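Local structure of toll-like receptor 6, Variable lymphocyte receptor B (Mus musculus, 3A79) at residues N110-I115 with L126-N131; D134-C139 with L153-F158; I174-V179 with L199-H204; Q212-V217 with L242-R247. The protein probably senses microbial lipopeptides through the leucine-rich-repeat ectodomain of a Toll-like receptor, capped here by an engineered fusion to a hagfish variable lymphocyte receptor. One frame throughout, in Å; residues are numbered along the deposited sequence.

Interaction 1 (N110-I115 with L126-N131); sequences NRLQNI and LDLSFN
With CG of Leu128 anti to its own carbonyl carbon (chi1 -41°) and CD1 of Ile115 anti to CA (chi2 -161°), these two side chains reach toward each other tip to tip. Ile115 CD1 ends 3.5 Å from Leu128 CD1, with Leu128 CD2 a little farther off. A second branch of the same leucine faces the other segment's leucine, Leu112 CD1 lying 4.3 Å from Leu128 CD2, so branched aliphatic tips fill the space between two turns of chain. Beside them Leu112 and Asn131 run side by side in the same direction, with Leu112 CB 3.8 Å from Asn131 CB. The strand 125-127 leads into a polar turn: Asp127 OD1 takes Ser129 N at 2.9 Å, which makes an Asx turn, and it also accepts from Ser129 OG at 2.7 Å. A short acidic side chain suits Asp127, since its carboxylate reaches the N-H two residues on. Backbone N of Asn131 is bound by Ser154 OG, from the strand that follows. Leucines at the core positions and asparagines at the equivalent places of consecutive repeats, Asn110 and Asn131, are the signature of the leucine-rich-repeat solenoid, here in its Toll-like receptor 6 part.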
# COMPACT_ATOMS: atom_id res chain seq x y z
N ASN B 110 15.60 -42.67 3.82
CA ASN B 110 16.76 -43.39 4.30
C ASN B 110 17.68 -43.70 3.13
O ASN B 110 17.83 -42.90 2.20
CB ASN B 110 16.38 -44.67 5.04
CG ASN B 110 15.83 -44.41 6.43
OD1 ASN B 110 14.82 -43.74 6.58
ND2 ASN B 110 16.50 -44.94 7.44
N ARG B 111 18.30 -44.88 3.17
CA ARG B 111 19.18 -45.33 2.11
C ARG B 111 18.86 -46.79 1.76
O ARG B 111 19.73 -47.56 1.34
CB ARG B 111 20.64 -45.18 2.51
CG ARG B 111 21.09 -43.74 2.65
CD ARG B 111 22.60 -43.67 2.56
NE ARG B 111 23.16 -42.60 3.39
CZ ARG B 111 23.76 -42.80 4.56
NH1 ARG B 111 23.89 -44.03 5.04
NH2 ARG B 111 24.25 -41.76 5.24
N LEU B 112 17.59 -47.15 1.94
CA LEU B 112 17.12 -48.49 1.68
C LEU B 112 17.44 -48.96 0.25
O LEU B 112 17.44 -48.17 -0.69
CB LEU B 112 15.62 -48.57 1.93
CG LEU B 112 15.18 -48.47 3.39
CD1 LEU B 112 13.65 -48.52 3.49
CD2 LEU B 112 15.81 -49.59 4.18
N GLN B 113 17.70 -50.26 0.11
CA GLN B 113 17.94 -50.87 -1.19
C GLN B 113 17.48 -52.33 -1.21
O GLN B 113 17.17 -52.87 -2.27
CB GLN B 113 19.42 -50.76 -1.56
CG GLN B 113 20.36 -51.49 -0.61
CD GLN B 113 21.83 -51.21 -0.89
OE1 GLN B 113 22.16 -50.25 -1.60
NE2 GLN B 113 22.72 -52.04 -0.33
N ASN B 114 17.44 -52.96 -0.03
CA ASN B 114 16.90 -54.31 0.12
C ASN B 114 15.76 -54.29 1.16
O ASN B 114 15.74 -53.42 2.03
CB ASN B 114 18.02 -55.30 0.52
CG ASN B 114 17.65 -56.79 0.26
OD1 ASN B 114 16.68 -57.11 -0.43
ND2 ASN B 114 18.45 -57.70 0.82
N ILE B 115 14.83 -55.23 1.06
CA ILE B 115 13.62 -55.23 1.88
C ILE B 115 12.96 -56.63 1.95
O ILE B 115 12.75 -57.27 0.92
CB ILE B 115 12.60 -54.20 1.33
CG1 ILE B 115 12.80 -52.83 1.96
CG2 ILE B 115 11.18 -54.60 1.60
CD1 ILE B 115 11.58 -51.98 1.79
N LEU B 126 2.47 -47.31 4.94
CA LEU B 126 3.82 -47.78 4.74
C LEU B 126 4.56 -46.84 3.79
O LEU B 126 4.24 -46.76 2.62
CB LEU B 126 3.80 -49.20 4.18
CG LEU B 126 5.12 -49.81 3.72
CD1 LEU B 126 6.19 -49.62 4.76
CD2 LEU B 126 4.93 -51.28 3.43
N ASP B 127 5.55 -46.12 4.31
CA ASP B 127 6.29 -45.15 3.51
C ASP B 127 7.74 -45.57 3.29
O ASP B 127 8.53 -45.56 4.24
CB ASP B 127 6.23 -43.77 4.16
CG ASP B 127 6.67 -42.67 3.22
OD1 ASP B 127 7.36 -42.98 2.24
OD2 ASP B 127 6.33 -41.50 3.46
N LEU B 128 8.05 -45.92 2.05
CA LEU B 128 9.42 -46.24 1.61
C LEU B 128 9.90 -45.29 0.51
O LEU B 128 10.79 -45.62 -0.26
CB LEU B 128 9.51 -47.68 1.09
CG LEU B 128 8.74 -48.72 1.89
CD1 LEU B 128 8.71 -50.02 1.13
CD2 LEU B 128 9.35 -48.90 3.26
N SER B 129 9.30 -44.11 0.44
CA SER B 129 9.67 -43.16 -0.59
C SER B 129 11.05 -42.58 -0.29
O SER B 129 11.55 -42.70 0.82
CB SER B 129 8.62 -42.05 -0.73
OG SER B 129 8.55 -41.28 0.45
N PHE B 130 11.66 -41.96 -1.30
CA PHE B 130 12.98 -41.35 -1.17
C PHE B 130 14.00 -42.27 -0.53
O PHE B 130 14.56 -41.98 0.52
CB PHE B 130 12.88 -40.02 -0.42
CG PHE B 130 11.89 -39.08 -1.03
CD1 PHE B 130 10.55 -39.15 -0.68
CD2 PHE B 130 12.28 -38.15 -1.98
CE1 PHE B 130 9.62 -38.30 -1.25
CE2 PHE B 130 11.35 -37.30 -2.57
CZ PHE B 130 10.02 -37.37 -2.20
N ASN B 131 14.24 -43.40 -1.17
CA ASN B 131 15.33 -44.27 -0.78
C ASN B 131 16.16 -44.59 -2.01
O ASN B 131 16.05 -43.91 -3.03
CB ASN B 131 14.82 -45.54 -0.13
CG ASN B 131 14.01 -45.26 1.10
OD1 ASN B 131 12.82 -44.96 1.01
ND2 ASN B 131 14.63 -45.37 2.26

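Interaction 2 (D134-C139 with L153-F158); sequences DVLPVC and LSAAKF
Leu136 sends its two methyl branches to different partners: CD1 lies 3.4 Å from CB of Ala155 and 3.9 Å from CB of Leu153, while CD2 comes in the plane of the Phe158 ring against its edge, 3.4 Å from CD2 of Phe158. The small Ala155 suits its place, since its CB also lies close to the backbone of Leu136. Replacing Leu136 by an alanine removes both branches and would probably open a gap beside Ala155 and leave the Phe158 edge without this neighbour. Farther along, Val138 and Leu153 cross at about a right angle, CG2 of the valine 3.7 Å from CD1 of the leucine. At the other end the backbones join: Ala156 N donates to Asp134 O over 2.9 Å in a fairly straight bond (163°), and Lys157 N adds a weak one to the same oxygen. Asp134 OD2 and Lys157 NZ, oppositely charged, stay 4.4 Å apart, beyond a salt bridge. In this stretch of the leucine-rich-repeat solenoid, in the Toll-like receptor 6 part, the Cys139-Cys117 disulfide anchors the far end of the loop, while Leu136 and Phe158 both lean on Leu176 of strand 171-178 and on Leu191 of strand 190-196.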
# COMPACT_ATOMS: atom_id res chain seq x y z
N ASP B 134 16.72 -49.72 -6.50
CA ASP B 134 16.93 -49.92 -7.92
C ASP B 134 15.55 -49.99 -8.58
O ASP B 134 15.18 -49.12 -9.38
CB ASP B 134 17.68 -51.24 -8.14
CG ASP B 134 18.52 -51.23 -9.41
OD1 ASP B 134 19.26 -52.22 -9.64
OD2 ASP B 134 18.46 -50.25 -10.18
N VAL B 135 14.79 -51.01 -8.22
CA VAL B 135 13.45 -51.19 -8.78
C VAL B 135 12.39 -51.28 -7.68
O VAL B 135 12.65 -51.80 -6.59
CB VAL B 135 13.39 -52.44 -9.69
CG1 VAL B 135 12.94 -53.67 -8.91
CG2 VAL B 135 12.45 -52.17 -10.87
N LEU B 136 11.21 -50.73 -7.96
CA LEU B 136 10.07 -50.78 -7.04
C LEU B 136 10.01 -52.06 -6.19
O LEU B 136 9.77 -53.14 -6.72
CB LEU B 136 8.78 -50.64 -7.85
CG LEU B 136 7.98 -49.33 -7.78
CD1 LEU B 136 8.78 -48.18 -7.17
CD2 LEU B 136 7.39 -48.97 -9.15
N PRO B 137 10.18 -51.94 -4.86
CA PRO B 137 10.32 -53.05 -3.90
C PRO B 137 9.02 -53.79 -3.57
O PRO B 137 9.01 -54.57 -2.61
CB PRO B 137 10.80 -52.35 -2.62
CG PRO B 137 11.01 -50.92 -2.97
CD PRO B 137 10.18 -50.64 -4.16
N VAL B 138 7.95 -53.56 -4.32
CA VAL B 138 6.67 -54.21 -4.08
C VAL B 138 6.71 -55.67 -4.50
O VAL B 138 6.65 -55.96 -5.70
CB VAL B 138 5.56 -53.52 -4.88
CG1 VAL B 138 4.22 -54.22 -4.65
CG2 VAL B 138 5.48 -52.05 -4.50
N CYS B 139 6.81 -56.58 -3.54
CA CYS B 139 6.81 -58.01 -3.83
C CYS B 139 5.38 -58.55 -3.92
O CYS B 139 4.43 -57.85 -3.59
CB CYS B 139 7.57 -58.81 -2.76
SG CYS B 139 9.31 -58.41 -2.45
N LEU B 153 6.72 -45.06 -2.34
CA LEU B 153 7.72 -45.83 -3.06
C LEU B 153 8.71 -44.94 -3.80
O LEU B 153 8.44 -43.78 -4.09
CB LEU B 153 7.02 -46.76 -4.04
CG LEU B 153 6.05 -47.71 -3.36
CD1 LEU B 153 5.13 -48.33 -4.37
CD2 LEU B 153 6.82 -48.77 -2.62
N SER B 154 9.88 -45.51 -4.10
CA SER B 154 10.84 -44.85 -4.97
C SER B 154 11.65 -45.88 -5.73
O SER B 154 11.87 -47.00 -5.27
CB SER B 154 11.79 -43.96 -4.18
OG SER B 154 12.83 -44.71 -3.60
N ALA B 155 12.11 -45.48 -6.91
CA ALA B 155 12.84 -46.39 -7.76
C ALA B 155 13.52 -45.63 -8.88
O ALA B 155 13.28 -44.44 -9.07
CB ALA B 155 11.89 -47.42 -8.32
N ALA B 156 14.37 -46.33 -9.62
CA ALA B 156 15.10 -45.75 -10.75
C ALA B 156 14.70 -46.41 -12.09
O ALA B 156 15.04 -45.91 -13.17
CB ALA B 156 16.60 -45.88 -10.51
N LYS B 157 13.98 -47.52 -12.00
CA LYS B 157 13.52 -48.24 -13.17
C LYS B 157 12.05 -48.61 -13.00
O LYS B 157 11.64 -48.98 -11.91
CB LYS B 157 14.29 -49.55 -13.33
CG LYS B 157 15.76 -49.45 -13.64
CD LYS B 157 16.25 -50.86 -13.98
CE LYS B 157 17.73 -51.07 -13.69
NZ LYS B 157 18.10 -52.50 -13.93
N PHE B 158 11.29 -48.56 -14.08
CA PHE B 158 9.89 -48.98 -14.02
C PHE B 158 9.45 -49.95 -15.14
O PHE B 158 9.72 -49.72 -16.32
CB PHE B 158 8.98 -47.75 -13.96
CG PHE B 158 9.31 -46.83 -12.81
CD1 PHE B 158 10.14 -45.74 -13.00
CD2 PHE B 158 8.81 -47.09 -11.54
CE1 PHE B 158 10.46 -44.91 -11.93
CE2 PHE B 158 9.12 -46.25 -10.48
CZ PHE B 158 9.94 -45.17 -10.67

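Interaction 3 (I174-V179 with L199-H204); sequences ILLDLV and LHLVFH
Val202 O is gripped twice from the neighbouring strand: Leu178 N donates to it over 2.8 Å, nearly along the C=O axis, and Asp177 CA adds a CA-H...O contact at 3.2 Å. His200 O is held in the same way by Leu176 N at 2.9 Å and by Leu175 CA. With His200 N bound to Ile174 O and Val202 N to Leu176 O, the strands 174-178 and 199-203 form a regular parallel pair in the Toll-like receptor 6 part, their axes 20° apart. On one face, chi1 of Leu175 (173°) sets CG anti to the backbone N and chi2 (68°) then turns CD1 over the face of the His200 ring, 4.0 Å from its centroid, a CH-pi contact that suits a flat ring next to a branched chain. On the other face Leu176 and Leu201 lie side by side, CB of the first 3.7 Å from CD2 of the second. Asp177 forms an Asx turn, OD2 accepting Val179 N while OD1 takes Phe130 N from an earlier turn. Main-chain bonds thus set the strand spacing, hydrocarbon fills the buried face, and a carboxylate, probably ionised, fastens backbone N-H groups of its own turn and of an earlier one.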
# COMPACT_ATOMS: atom_id res chain seq x y z
N ILE B 174 -0.73 -43.02 -3.08
CA ILE B 174 0.50 -43.59 -3.61
C ILE B 174 1.48 -42.44 -3.81
O ILE B 174 1.31 -41.60 -4.68
CB ILE B 174 0.27 -44.33 -4.95
CG1 ILE B 174 -0.62 -45.55 -4.73
CG2 ILE B 174 1.60 -44.76 -5.57
CD1 ILE B 174 -0.45 -46.62 -5.77
N LEU B 175 2.48 -42.40 -2.95
CA LEU B 175 3.54 -41.42 -3.10
C LEU B 175 4.68 -42.12 -3.82
O LEU B 175 5.12 -43.18 -3.40
CB LEU B 175 3.99 -40.89 -1.74
CG LEU B 175 5.21 -39.99 -1.89
CD1 LEU B 175 4.85 -38.71 -2.61
CD2 LEU B 175 5.83 -39.69 -0.57
N LEU B 176 5.15 -41.52 -4.91
CA LEU B 176 6.18 -42.13 -5.74
C LEU B 176 7.19 -41.10 -6.21
O LEU B 176 6.83 -40.05 -6.74
CB LEU B 176 5.51 -42.77 -6.94
CG LEU B 176 6.35 -43.48 -8.00
CD1 LEU B 176 7.37 -44.41 -7.36
CD2 LEU B 176 5.38 -44.25 -8.88
N ASP B 177 8.47 -41.38 -6.00
CA ASP B 177 9.47 -40.40 -6.37
C ASP B 177 10.51 -40.92 -7.35
O ASP B 177 11.06 -42.02 -7.22
CB ASP B 177 10.18 -39.84 -5.16
CG ASP B 177 11.33 -40.70 -4.72
OD1 ASP B 177 11.09 -41.61 -3.92
OD2 ASP B 177 12.47 -40.46 -5.17
N LEU B 178 10.78 -40.08 -8.33
CA LEU B 178 11.63 -40.38 -9.46
C LEU B 178 12.87 -39.51 -9.33
O LEU B 178 13.39 -39.00 -10.32
CB LEU B 178 10.90 -39.98 -10.74
CG LEU B 178 9.58 -40.58 -11.25
CD1 LEU B 178 9.87 -41.45 -12.44
CD2 LEU B 178 8.76 -41.32 -10.19
N VAL B 179 13.32 -39.30 -8.10
CA VAL B 179 14.54 -38.53 -7.91
C VAL B 179 15.70 -39.38 -8.43
O VAL B 179 16.59 -38.87 -9.12
CB VAL B 179 14.76 -38.17 -6.43
CG1 VAL B 179 15.96 -37.28 -6.30
CG2 VAL B 179 13.55 -37.47 -5.88
N LEU B 199 -2.58 -39.66 -6.40
CA LEU B 199 -1.26 -40.05 -6.88
C LEU B 199 -0.33 -38.86 -6.81
O LEU B 199 -0.53 -37.87 -7.50
CB LEU B 199 -1.30 -40.56 -8.32
CG LEU B 199 0.08 -40.94 -8.84
CD1 LEU B 199 0.76 -41.90 -7.90
CD2 LEU B 199 -0.04 -41.54 -10.20
N HIS B 200 0.70 -38.96 -5.97
CA HIS B 200 1.66 -37.88 -5.80
C HIS B 200 3.02 -38.31 -6.34
O HIS B 200 3.61 -39.30 -5.88
CB HIS B 200 1.79 -37.49 -4.33
CG HIS B 200 2.58 -36.24 -4.10
ND1 HIS B 200 3.39 -35.67 -5.07
CD2 HIS B 200 2.72 -35.46 -3.00
CE1 HIS B 200 3.97 -34.59 -4.59
NE2 HIS B 200 3.57 -34.43 -3.33
N LEU B 201 3.52 -37.55 -7.31
CA LEU B 201 4.79 -37.85 -7.94
C LEU B 201 5.80 -36.75 -7.67
O LEU B 201 5.53 -35.57 -7.90
CB LEU B 201 4.58 -38.04 -9.45
CG LEU B 201 3.54 -39.10 -9.79
CD1 LEU B 201 3.12 -38.99 -11.24
CD2 LEU B 201 4.08 -40.48 -9.48
N VAL B 202 6.97 -37.13 -7.17
CA VAL B 202 8.02 -36.16 -6.89
C VAL B 202 9.22 -36.45 -7.79
O VAL B 202 9.66 -37.59 -7.90
CB VAL B 202 8.46 -36.19 -5.39
CG1 VAL B 202 9.29 -34.98 -5.06
CG2 VAL B 202 7.25 -36.27 -4.48
N PHE B 203 9.76 -35.41 -8.43
CA PHE B 203 10.87 -35.56 -9.35
C PHE B 203 12.16 -34.97 -8.81
O PHE B 203 12.17 -34.33 -7.76
CB PHE B 203 10.53 -34.92 -10.69
CG PHE B 203 9.24 -35.40 -11.27
CD1 PHE B 203 8.08 -34.64 -11.15
CD2 PHE B 203 9.17 -36.63 -11.91
CE1 PHE B 203 6.89 -35.08 -11.67
CE2 PHE B 203 7.97 -37.08 -12.43
CZ PHE B 203 6.83 -36.30 -12.30
N HIS B 204 13.26 -35.20 -9.51
CA HIS B 204 14.53 -34.61 -9.13
C HIS B 204 14.35 -33.11 -9.10
O HIS B 204 13.81 -32.54 -10.04
CB HIS B 204 15.60 -34.98 -10.14
CG HIS B 204 16.99 -34.63 -9.72
ND1 HIS B 204 17.81 -35.52 -9.05
CD2 HIS B 204 17.72 -33.50 -9.89
CE1 HIS B 204 18.98 -34.95 -8.83
NE2 HIS B 204 18.95 -33.73 -9.33

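Interaction 4 (Q212-V217 with L242-R247). With NAG (2-acetamido-2-deoxy-beta-D-glucopyranose), chain M.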
# COMPACT_ATOMS: atom_id res chain seq x y z
N GLN B 212 10.32 -40.09 -19.14
CA GLN B 212 9.77 -40.72 -20.33
C GLN B 212 8.96 -41.98 -20.01
O GLN B 212 8.52 -42.68 -20.91
CB GLN B 212 10.89 -41.06 -21.31
CG GLN B 212 11.32 -39.92 -22.23
CD GLN B 212 12.50 -40.30 -23.12
OE1 GLN B 212 13.47 -39.56 -23.21
NE2 GLN B 212 12.42 -41.46 -23.76
N VAL B 213 8.77 -42.28 -18.73
CA VAL B 213 7.94 -43.40 -18.32
C VAL B 213 6.49 -43.21 -18.73
O VAL B 213 5.88 -42.16 -18.47
CB VAL B 213 8.00 -43.59 -16.78
CG1 VAL B 213 6.85 -44.45 -16.30
CG2 VAL B 213 9.33 -44.19 -16.36
N ASN B 214 5.93 -44.22 -19.39
CA ASN B 214 4.52 -44.25 -19.76
C ASN B 214 3.67 -44.70 -18.55
O ASN B 214 3.68 -45.88 -18.19
CB ASN B 214 4.32 -45.19 -20.97
CG ASN B 214 2.96 -45.02 -21.65
OD1 ASN B 214 2.21 -44.09 -21.36
ND2 ASN B 214 2.65 -45.93 -22.59
N MET B 215 2.96 -43.77 -17.92
CA MET B 215 2.19 -44.09 -16.72
C MET B 215 0.69 -44.17 -16.91
O MET B 215 0.02 -43.16 -17.06
CB MET B 215 2.47 -43.09 -15.61
CG MET B 215 3.88 -43.12 -15.12
SD MET B 215 3.98 -42.74 -13.38
CE MET B 215 5.75 -42.90 -13.17
N SER B 216 0.15 -45.38 -16.85
CA SER B 216 -1.29 -45.54 -16.88
C SER B 216 -1.93 -45.45 -15.50
O SER B 216 -1.32 -45.79 -14.48
CB SER B 216 -1.65 -46.86 -17.56
OG SER B 216 -1.19 -46.85 -18.90
N VAL B 217 -3.17 -44.97 -15.47
CA VAL B 217 -3.99 -45.03 -14.28
C VAL B 217 -5.42 -45.28 -14.72
O VAL B 217 -5.84 -44.78 -15.76
CB VAL B 217 -3.93 -43.73 -13.47
CG1 VAL B 217 -4.91 -43.78 -12.30
CG2 VAL B 217 -2.53 -43.49 -12.95
N LEU B 242 2.03 -36.41 -19.00
CA LEU B 242 0.77 -36.12 -18.31
C LEU B 242 -0.38 -36.73 -19.09
O LEU B 242 -1.40 -37.12 -18.51
CB LEU B 242 0.53 -34.61 -18.20
CG LEU B 242 1.18 -33.77 -17.12
CD1 LEU B 242 1.00 -32.29 -17.43
CD2 LEU B 242 0.56 -34.08 -15.80
N SER B 243 -0.22 -36.77 -20.40
CA SER B 243 -1.28 -37.19 -21.31
C SER B 243 -1.99 -38.46 -20.86
O SER B 243 -3.21 -38.54 -20.95
CB SER B 243 -0.75 -37.37 -22.72
OG SER B 243 -1.69 -38.08 -23.51
N GLU B 244 -1.24 -39.44 -20.37
CA GLU B 244 -1.83 -40.73 -20.03
C GLU B 244 -2.32 -40.86 -18.57
O GLU B 244 -3.19 -41.68 -18.28
CB GLU B 244 -0.86 -41.86 -20.38
CG GLU B 244 -1.53 -43.20 -20.64
CD GLU B 244 -2.52 -43.15 -21.80
OE1 GLU B 244 -2.22 -42.46 -22.81
OE2 GLU B 244 -3.58 -43.79 -21.69
N LEU B 245 -1.77 -40.06 -17.67
CA LEU B 245 -2.29 -40.02 -16.30
C LEU B 245 -3.59 -39.22 -16.30
O LEU B 245 -4.39 -39.29 -15.37
CB LEU B 245 -1.27 -39.38 -15.35
CG LEU B 245 0.06 -40.11 -15.18
CD1 LEU B 245 1.13 -39.19 -14.62
CD2 LEU B 245 -0.08 -41.33 -14.30
N THR B 246 -3.79 -38.49 -17.38
CA THR B 246 -4.88 -37.53 -17.48
C THR B 246 -6.05 -37.97 -18.35
O THR B 246 -7.15 -37.41 -18.25
CB THR B 246 -4.34 -36.21 -18.00
OG1 THR B 246 -3.92 -35.42 -16.89
CG2 THR B 246 -5.41 -35.49 -18.79
N ARG B 247 -5.83 -38.96 -19.22
CA ARG B 247 -6.92 -39.53 -19.99
C ARG B 247 -8.00 -39.90 -18.99
O ARG B 247 -7.71 -40.39 -17.89
CB ARG B 247 -6.46 -40.74 -20.82
CG ARG B 247 -5.76 -40.35 -22.13
CD ARG B 247 -5.40 -41.55 -23.00
NE ARG B 247 -6.57 -42.39 -23.26
CZ ARG B 247 -6.54 -43.52 -23.96
NH1 ARG B 247 -5.40 -43.96 -24.49
NH2 ARG B 247 -7.65 -44.22 -24.14
C1 NAG M . 1.22 -46.10 -22.82
C2 NAG M . 0.95 -46.24 -24.32
C3 NAG M . -0.54 -46.46 -24.57
C4 NAG M . -1.00 -47.72 -23.85
C5 NAG M . -0.63 -47.72 -22.35
C6 NAG M . -0.77 -49.16 -21.81
C7 NAG M . 2.40 -44.26 -24.90
C8 NAG M . 3.81 -44.69 -25.20
N2 NAG M . 1.43 -45.14 -25.17
O3 NAG M . -0.80 -46.58 -25.95
O4 NAG M . -2.39 -47.85 -24.04
O5 NAG M . 0.69 -47.22 -22.10
O6 NAG M . -0.81 -49.31 -20.40
O7 NAG M . 2.17 -43.13 -24.46
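From its CB, Glu244 first meets the strand backbone, that carbon lying 3.7 Å from Met215 O. Its CG, anti to the backbone N (chi1 -155°), comes to 3.9 Å from OD1 of Asn214 and also borders Ser216 OG. The chain then bends at chi2 (60°), and at its tip OE2 forms a salt bridge with NH1 of Arg247, 3.3 Å away, within the same segment. A long acidic chain suits this place because its methylenes can line the strand while its charge finds a partner in Arg247. Next along the helix, Leu245 supplies the apolar part: CD2 sits 3.4 Å from CB of Met215 and 3.5 Å from CG2 of Val217, the two side chains of Val217 and Leu245 crossing obliquely. Helix 235-246 thus packs against strand 214-220, which pairs in parallel with strand 190-196, in the leucine-rich-repeat solenoid of the Toll-like receptor 6 part. An alanine in place of Leu245 keeps CB but loses CG and both methyl branches, and would probably open a gap beside Met215 CB and Val217 CG2. Asn214, Met215 and Ser216 form an N-glycosylation sequon. ND2 of Asn214 is covalently joined to C1 of the sugar (1.5 Å), and Ser216 OG and O6 of the sugar are hydrogen-bonded (2.9 Å), which probably limits the turning of the sugar's hydroxymethyl group.

How the interactions relate
Read from the N terminus, the four contacts follow in series, and none nests in or crosses another. Interaction 1 closes a loop of ten intervening residues, interaction 2 one of thirteen, interaction 3 one of nineteen and interaction 4 one of twenty-four, so the loops lengthen down this part of the solenoid. Interactions 1, 2 and 3 sit on consecutive strands of the parallel array: strands 150-154 and 171-178 are hydrogen-bonded through Leu153 to Leu175 and Asp177. Interaction 4 lies on the side where helix 235-246 and strand 214-220 meet, joined to interaction 3 by Leu201 and Leu199 against Leu245 and to interaction 2 by Phe158 against Val213.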